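Local atomic coordinates of methylenetetrahydrofolate--tRNA-(uracil-5-)-methyltransferase trmFO (Thermus thermophilus, PDB entry 3G5R), a protein that probably catalyses, with bound FAD and methylenetetrahydrofolate as the methylene donor, the formation of 5-methyluridine at position 54 of tRNAs. Residues G134-E139 / M307-Y312; I169-C174 / D185-P190. All coordinates share one frame; numbering follows the deposited sequence.

Contact 1 of 2, residues G134-E139 / M307-Y312; sequences GPLTSE and MHRNTY. With THG ((6S)-5,6,7,8-tetrahydrofolate), chain C; FAD (flavin-adenine dinucleotide), chain B.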
loop_
_atom_site.group_PDB
_atom_site.type_symbol
_atom_site.label_atom_id
_atom_site.label_comp_id
_atom_site.label_asym_id
_atom_site.label_seq_id
_atom_site.Cartn_x
_atom_site.Cartn_y
_atom_site.Cartn_z
ATOM N N GLY A 134 -10.809 5.276 4.811
ATOM C CA GLY A 134 -9.505 5.930 4.873
ATOM C C GLY A 134 -8.740 5.813 6.181
ATOM O O GLY A 134 -9.153 5.099 7.093
ATOM N N PRO A 135 -7.606 6.523 6.280
ATOM C CA PRO A 135 -6.730 6.402 7.452
ATOM C C PRO A 135 -7.414 6.917 8.719
ATOM O O PRO A 135 -7.062 6.506 9.830
ATOM C CB PRO A 135 -5.542 7.306 7.088
ATOM C CG PRO A 135 -6.130 8.287 6.095
ATOM C CD PRO A 135 -7.025 7.417 5.266
ATOM N N LEU A 136 -8.387 7.802 8.546
ATOM C CA LEU A 136 -9.097 8.383 9.680
ATOM C C LEU A 136 -10.560 7.938 9.701
ATOM O O LEU A 136 -11.458 8.716 10.020
ATOM C CB LEU A 136 -8.971 9.908 9.661
ATOM C CG LEU A 136 -7.515 10.387 9.719
ATOM C CD1 LEU A 136 -7.428 11.905 9.533
ATOM C CD2 LEU A 136 -6.864 9.948 11.027
ATOM N N THR A 137 -10.777 6.682 9.322
ATOM C CA THR A 137 -12.061 6.001 9.495
ATOM C C THR A 137 -12.637 6.335 10.872
ATOM O O THR A 137 -11.934 6.238 11.879
ATOM C CB THR A 137 -11.871 4.471 9.393
ATOM O OG1 THR A 137 -11.539 4.110 8.042
ATOM C CG2 THR A 137 -13.135 3.723 9.829
ATOM N N SER A 138 -13.907 6.730 10.913
ATOM C CA SER A 138 -14.533 7.122 12.181
ATOM C C SER A 138 -14.427 6.001 13.210
ATOM O O SER A 138 -14.420 4.822 12.859
ATOM C CB SER A 138 -15.999 7.519 11.970
ATOM O OG SER A 138 -16.833 6.374 11.928
ATOM N N GLU A 139 -14.338 6.370 14.485
ATOM C CA GLU A 139 -14.185 5.378 15.544
ATOM C C GLU A 139 -15.345 4.388 15.581
ATOM O O GLU A 139 -15.143 3.201 15.814
ATOM C CB GLU A 139 -14.007 6.048 16.912
ATOM C CG GLU A 139 -14.104 5.089 18.099
ATOM C CD GLU A 139 -13.101 3.941 18.042
ATOM O OE1 GLU A 139 -13.167 3.055 18.922
ATOM O OE2 GLU A 139 -12.246 3.916 17.130
ATOM N N MET A 307 5.732 5.608 10.248
ATOM C CA MET A 307 4.947 5.415 11.454
ATOM C C MET A 307 3.895 6.511 11.524
ATOM O O MET A 307 4.205 7.661 11.820
ATOM C CB MET A 307 5.854 5.421 12.681
ATOM C CG MET A 307 6.825 4.253 12.676
ATOM S SD MET A 307 7.897 4.208 14.113
ATOM C CE MET A 307 6.682 4.137 15.423
ATOM N N HIS A 308 2.652 6.145 11.216
ATOM C CA HIS A 308 1.558 7.104 11.104
ATOM C C HIS A 308 0.307 6.628 11.811
ATOM O O HIS A 308 0.054 5.426 11.912
ATOM C CB HIS A 308 1.160 7.304 9.637
ATOM C CG HIS A 308 2.201 7.976 8.805
ATOM N ND1 HIS A 308 2.500 7.570 7.522
ATOM C CD2 HIS A 308 3.010 9.030 9.067
ATOM C CE1 HIS A 308 3.450 8.344 7.030
ATOM N NE2 HIS A 308 3.776 9.237 7.947
ATOM N N ARG A 309 -0.496 7.581 12.269
ATOM C CA ARG A 309 -1.887 7.303 12.574
ATOM C C ARG A 309 -2.546 6.896 11.250
ATOM O O ARG A 309 -2.561 7.669 10.292
ATOM C CB ARG A 309 -2.545 8.556 13.152
ATOM C CG ARG A 309 -4.056 8.519 13.199
ATOM C CD ARG A 309 -4.579 7.721 14.377
ATOM N NE ARG A 309 -6.034 7.792 14.397
ATOM C CZ ARG A 309 -6.830 6.913 13.798
ATOM N NH1 ARG A 309 -6.305 5.873 13.160
ATOM N NH2 ARG A 309 -8.146 7.068 13.852
ATOM N N ASN A 310 -3.064 5.674 11.197
ATOM C CA ASN A 310 -3.502 5.077 9.942
ATOM C C ASN A 310 -4.353 3.839 10.214
ATOM O O ASN A 310 -3.827 2.779 10.525
ATOM C CB ASN A 310 -2.264 4.679 9.132
ATOM C CG ASN A 310 -2.587 4.265 7.705
ATOM O OD1 ASN A 310 -2.742 5.108 6.824
ATOM N ND2 ASN A 310 -2.653 2.956 7.465
ATOM N N THR A 311 -5.671 3.980 10.119
ATOM C CA THR A 311 -6.568 2.847 10.304
ATOM C C THR A 311 -6.574 1.968 9.055
ATOM O O THR A 311 -6.821 2.455 7.955
ATOM C CB THR A 311 -7.996 3.326 10.615
ATOM O OG1 THR A 311 -8.002 3.988 11.890
ATOM C CG2 THR A 311 -8.968 2.158 10.655
ATOM N N TYR A 312 -6.281 0.680 9.224
ATOM C CA TYR A 312 -6.295 -0.238 8.086
ATOM C C TYR A 312 -6.551 -1.678 8.505
ATOM O O TYR A 312 -6.351 -2.044 9.661
ATOM C CB TYR A 312 -4.997 -0.136 7.272
ATOM C CG TYR A 312 -3.770 -0.717 7.947
ATOM C CD1 TYR A 312 -3.140 -0.046 8.986
ATOM C CD2 TYR A 312 -3.233 -1.925 7.530
ATOM C CE1 TYR A 312 -2.012 -0.569 9.598
ATOM C CE2 TYR A 312 -2.109 -2.458 8.136
ATOM C CZ TYR A 312 -1.503 -1.775 9.172
ATOM O OH TYR A 312 -0.387 -2.305 9.777
HETATM N N3 THG C . -0.472 8.188 5.660
HETATM C C2 THG C . -0.971 8.503 6.884
HETATM N N1 THG C . -0.556 9.652 7.530
HETATM C C8A THG C . 0.355 10.473 6.938
HETATM C C4A THG C . 0.880 10.153 5.661
HETATM C C4 THG C . 0.478 9.043 5.046
HETATM N N8 THG C . 0.815 11.723 7.629
HETATM C C7 THG C . 1.544 12.718 6.826
HETATM C C6 THG C . 2.467 12.029 5.816
HETATM N N5 THG C . 1.813 11.041 5.041
HETATM O O4 THG C . 0.987 8.712 3.786
HETATM N N2 THG C . -1.953 7.644 7.509
HETATM P PA FAD B . -9.695 9.379 2.421
HETATM O O1A FAD B . -9.328 9.938 3.773
HETATM O O2A FAD B . -9.257 10.208 1.247
HETATM O O5B FAD B . -11.284 9.195 2.322
HETATM C C5B FAD B . -12.010 8.537 3.331
HETATM C C4B FAD B . -13.327 9.289 3.459
HETATM O O4B FAD B . -14.177 8.558 4.319
HETATM C C3B FAD B . -13.151 10.671 4.084
HETATM O O3B FAD B . -13.829 11.615 3.277
HETATM C C2B FAD B . -13.816 10.556 5.445
HETATM O O2B FAD B . -14.459 11.758 5.809
HETATM C C1B FAD B . -14.835 9.463 5.185
HETATM N N9A FAD B . -15.281 8.692 6.355
HETATM C C8A FAD B . -14.519 8.158 7.357
HETATM N N7A FAD B . -15.343 7.493 8.201
HETATM C C5A FAD B . -16.614 7.583 7.733
HETATM C C6A FAD B . -17.835 7.099 8.195
HETATM N N6A FAD B . -17.874 6.213 9.188
HETATM N N1A FAD B . -18.980 7.371 7.475
HETATM C C2A FAD B . -18.923 8.124 6.320
HETATM N N3A FAD B . -17.711 8.612 5.868
HETATM C C4A FAD B . -16.584 8.334 6.569
HETATM N N1 FAD B . -0.982 10.157 0.611
HETATM C C2 FAD B . -0.160 10.580 -0.412
HETATM O O2 FAD B . -0.084 9.928 -1.455
HETATM N N3 FAD B . 0.595 11.729 -0.265
HETATM C C4 FAD B . 0.507 12.455 0.904
HETATM O O4 FAD B . 1.176 13.479 1.035
HETATM C C4X FAD B . -0.330 12.032 1.933
HETATM N N5 FAD B . -0.416 12.757 3.103
HETATM C C5X FAD B . -1.256 12.324 4.106
HETATM C C6 FAD B . -1.346 13.058 5.283
HETATM C C7 FAD B . -2.188 12.640 6.300
HETATM C C7M FAD B . -2.272 13.437 7.568
HETATM C C8 FAD B . -2.940 11.479 6.144
HETATM C C8M FAD B . -3.853 11.016 7.240
HETATM C C9 FAD B . -2.853 10.747 4.964
HETATM C C9A FAD B . -2.009 11.161 3.946
HETATM N N10 FAD B . -1.916 10.418 2.774
HETATM C C10 FAD B . -1.087 10.875 1.778
HETATM C "C1'" FAD B . -2.250 8.940 2.784
HETATM C "C2'" FAD B . -3.383 8.520 1.827
HETATM O "O2'" FAD B . -2.927 8.320 0.499
HETATM C "C3'" FAD B . -4.530 9.523 1.831
HETATM O "O3'" FAD B . -5.077 9.538 3.133
HETATM C "C4'" FAD B . -5.624 9.180 0.816
HETATM O "O4'" FAD B . -6.538 10.250 0.764
HETATM C "C5'" FAD B . -6.376 7.911 1.201
HETATM O "O5'" FAD B . -7.511 7.737 0.368
HETATM P P FAD B . -8.815 7.046 0.990
HETATM O O1P FAD B . -8.455 5.654 1.429
HETATM O O2P FAD B . -9.966 7.146 0.021
HETATM O O3P FAD B . -9.089 7.891 2.351
HETATM O O HOH W 1 -10.044 5.040 13.175
#
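Pro135 and Thr311 are joined by one backbone hydrogen bond across the contact, from Thr311 N to Pro135 O (2.9 Å, N-H...O angle 167°). Proline suits its place as a compact wedge between tetrahydrofolate (THG) and FAD: its CB lies 3.6 Å from THG N2 and also touches Asn310 OD1, while CG and CD rest against the ribityl O3' and the pyrophosphate of FAD. Gly134 to Thr137 form a type I turn, and Gly134, at a positive phi that favours glycine, passes so near FAD O3P that a side chain would clash with it.

Thr311 puts its two branches to different uses. The methyl CG2 packs on Thr137 CB at 3.9 Å, the two threonine side chains crossing at about a right angle. The Thr311 hydroxyl is gripped by Arg309, whose chain, bent at chi2 (80°), runs forward along the strand so that NH1 reaches Thr311 OG1 at 2.8 Å, in the guanidinium plane. A water at the guanidinium edge accepts from Arg309 NH2, donates to Thr137 O and is hydrogen-bonded to Thr311 OG1, tying loop to strand. Leu136 CD2 meets Arg309 CG at 3.8 Å and covers one guanidinium face near its rim, while in-plane N-H groups point to polar partners.

The same strand holds the folate. THG N2 donates to Arg309 O and to Asn310 OD1 (2.7 Å), and THG C8A lies 3.5 Å above the plane of the His308 ring, over its centre.

Ser138, whose backbone N-H donates to FAD N7A, N-caps helix 139-149. The loop leads from strand 129-131 of the parallel sheet into that helix, and meets strand 301-313 at the edge of the antiparallel sheet, beside strand 154-165, whose Tyr156 O also accepts from Arg309 NH1.

Contact 2 of 2, residues I169-C174 / D185-P190; sequences IDLTKC and DYLNCP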
loop_
_atom_site.group_PDB
_atom_site.type_symbol
_atom_site.label_atom_id
_atom_site.label_comp_id
_atom_site.label_asym_id
_atom_site.label_seq_id
_atom_site.Cartn_x
_atom_site.Cartn_y
_atom_site.Cartn_z
ATOM N N ILE A 169 20.243 -7.581 -2.788
ATOM C CA ILE A 169 21.037 -7.982 -1.629
ATOM C C ILE A 169 22.298 -8.746 -2.055
ATOM O O ILE A 169 22.250 -9.598 -2.946
ATOM C CB ILE A 169 20.215 -8.864 -0.675
ATOM C CG1 ILE A 169 18.934 -8.139 -0.244
ATOM C CG2 ILE A 169 21.045 -9.261 0.546
ATOM C CD1 ILE A 169 17.999 -8.998 0.572
ATOM N N ASP A 170 23.424 -8.426 -1.423
ATOM C CA ASP A 170 24.656 -9.192 -1.608
ATOM C C ASP A 170 24.620 -10.394 -0.676
ATOM O O ASP A 170 24.966 -10.299 0.499
ATOM C CB ASP A 170 25.888 -8.323 -1.334
ATOM C CG ASP A 170 27.197 -9.082 -1.513
ATOM O OD1 ASP A 170 27.157 -10.289 -1.831
ATOM O OD2 ASP A 170 28.268 -8.462 -1.335
ATOM N N LEU A 171 24.190 -11.531 -1.210
ATOM C CA LEU A 171 23.941 -12.701 -0.380
ATOM C C LEU A 171 25.214 -13.359 0.145
ATOM O O LEU A 171 25.153 -14.189 1.047
ATOM C CB LEU A 171 23.078 -13.719 -1.131
ATOM C CG LEU A 171 21.640 -13.259 -1.390
ATOM C CD1 LEU A 171 20.930 -14.208 -2.347
ATOM C CD2 LEU A 171 20.869 -13.129 -0.079
ATOM N N THR A 172 26.364 -12.987 -0.407
ATOM C CA THR A 172 27.628 -13.549 0.064
ATOM C C THR A 172 27.932 -13.075 1.481
ATOM O O THR A 172 28.829 -13.601 2.140
ATOM C CB THR A 172 28.810 -13.194 -0.862
ATOM O OG1 THR A 172 29.166 -11.815 -0.704
ATOM C CG2 THR A 172 28.444 -13.460 -2.319
ATOM N N LYS A 173 27.177 -12.084 1.946
ATOM C CA LYS A 173 27.407 -11.503 3.269
ATOM C C LYS A 173 26.314 -11.873 4.266
ATOM O O LYS A 173 26.314 -11.386 5.399
ATOM C CB LYS A 173 27.510 -9.979 3.164
ATOM C CG LYS A 173 28.699 -9.509 2.337
ATOM C CD LYS A 173 28.764 -7.996 2.262
ATOM C CE LYS A 173 29.947 -7.550 1.423
ATOM N NZ LYS A 173 31.225 -8.082 1.968
ATOM N N CYS A 174 25.386 -12.726 3.847
ATOM C CA CYS A 174 24.252 -13.104 4.683
ATOM C C CYS A 174 24.179 -14.607 4.867
ATOM O O CYS A 174 24.826 -15.365 4.144
ATOM C CB CYS A 174 22.944 -12.637 4.047
ATOM S SG CYS A 174 22.957 -10.939 3.482
ATOM N N ASP A 185 13.924 -19.586 8.223
ATOM C CA ASP A 185 13.911 -18.945 6.909
ATOM C C ASP A 185 14.239 -17.450 6.908
ATOM O O ASP A 185 14.079 -16.783 5.886
ATOM C CB ASP A 185 12.556 -19.163 6.228
ATOM C CG ASP A 185 12.314 -20.614 5.855
ATOM O OD1 ASP A 185 13.148 -21.190 5.122
ATOM O OD2 ASP A 185 11.283 -21.175 6.286
ATOM N N TYR A 186 14.688 -16.915 8.038
ATOM C CA TYR A 186 15.091 -15.514 8.063
ATOM C C TYR A 186 16.458 -15.328 7.413
ATOM O O TYR A 186 17.307 -16.218 7.465
ATOM C CB TYR A 186 15.116 -14.975 9.492
ATOM C CG TYR A 186 13.749 -14.793 10.107
ATOM C CD1 TYR A 186 13.122 -13.554 10.096
ATOM C CD2 TYR A 186 13.088 -15.856 10.704
ATOM C CE1 TYR A 186 11.875 -13.379 10.664
ATOM C CE2 TYR A 186 11.841 -15.692 11.273
ATOM C CZ TYR A 186 11.239 -14.451 11.249
ATOM O OH TYR A 186 9.997 -14.284 11.816
ATOM N N LEU A 187 16.663 -14.172 6.790
ATOM C CA LEU A 187 17.974 -13.821 6.269
ATOM C C LEU A 187 18.700 -13.024 7.346
ATOM O O LEU A 187 18.118 -12.129 7.948
ATOM C CB LEU A 187 17.835 -12.990 4.996
ATOM C CG LEU A 187 19.096 -12.853 4.146
ATOM C CD1 LEU A 187 19.606 -14.231 3.725
ATOM C CD2 LEU A 187 18.811 -11.982 2.927
ATOM N N ASN A 188 19.959 -13.370 7.603
ATOM C CA ASN A 188 20.731 -12.726 8.664
ATOM C C ASN A 188 21.948 -12.009 8.110
ATOM O O ASN A 188 22.746 -12.601 7.382
ATOM C CB ASN A 188 21.164 -13.758 9.700
ATOM C CG ASN A 188 19.987 -14.449 10.351
ATOM O OD1 ASN A 188 19.383 -13.922 11.280
ATOM N ND2 ASN A 188 19.643 -15.635 9.852
ATOM N N CYS A 189 22.080 -10.728 8.452
ATOM C CA CYS A 189 23.233 -9.931 8.036
ATOM C C CYS A 189 24.110 -9.697 9.257
ATOM O O CYS A 189 23.824 -8.810 10.060
ATOM C CB CYS A 189 22.781 -8.582 7.477
ATOM S SG CYS A 189 21.610 -8.656 6.093
ATOM N N PRO A 190 25.175 -10.499 9.419
ATOM C CA PRO A 190 25.969 -10.384 10.650
ATOM C C PRO A 190 26.861 -9.149 10.659
ATOM O O PRO A 190 27.389 -8.734 9.630
ATOM C CB PRO A 190 26.817 -11.657 10.645
ATOM C CG PRO A 190 26.941 -12.024 9.198
ATOM C CD PRO A 190 25.672 -11.558 8.521
HETATM O O HOH W 2 28.031 -9.943 6.994
#
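This is largely apolar packing of a loop with a short 3-10 turn, 171-173, just before it enters the edge strand 175-176, against strand 187-191 of the six-stranded antiparallel sheet. Leu187 and Cys174 bury the most, and Leu187 supplies the apolar centre. With CG anti to the backbone N (chi1 -165°), its two methyls spread among three partners: CD2 meets Ile169 CD1 tip to tip at 3.9 Å and Leu171 CD2 at 3.8 Å, while CD1 lies 3.7 Å from Cys174 CB. An alanine here, without CG and both methyls, would probably leave a gap between the ends of Ile169 and Leu171 and the CB of Cys174.

Further along, Cys174 SG and Cys189 SG face each other at 3.7 Å, too far for a disulfide. Cys174 CA makes a CA-H...O contact of 3.1 Å with Asn188 O. Pro190, whose nitrogen carries no hydrogen, brings CD to 3.2 Å from Lys173 O, and that oxygen accepts instead from a water that also donates to Pro190 O. Asp170 OD1 accepts from Thr172 N, an Asx turn leading into the 3-10 segment, and from Thr172 OG1. No direct hydrogen bond joins the two segments, so their fit rests on apolar contacts, a CA-H...O contact and one bridging water.

How the contacts relate
From the N terminus, after the first strands and helices, the chain reaches 134-139, the loop that follows strand 129-131 of the parallel sheet. It then enters the antiparallel sheet by strand 154-165 and passes through 169-174 and 185-190, where contact 2 closes a short loop of ten intervening residues that includes strand 175-176. Contact 1 closes 167 residues after its first segment, when strand 301-313 comes back to the loop 134-139. Contact 2 is therefore nested inside the loop of contact 1. Both reach the six-stranded sheet, contact 1 at its 301-313 edge and contact 2 near the opposite one, with centres 34 Å apart. Contact 1 joins that sheet to the FAD-binding part; contact 2 is local to its far side.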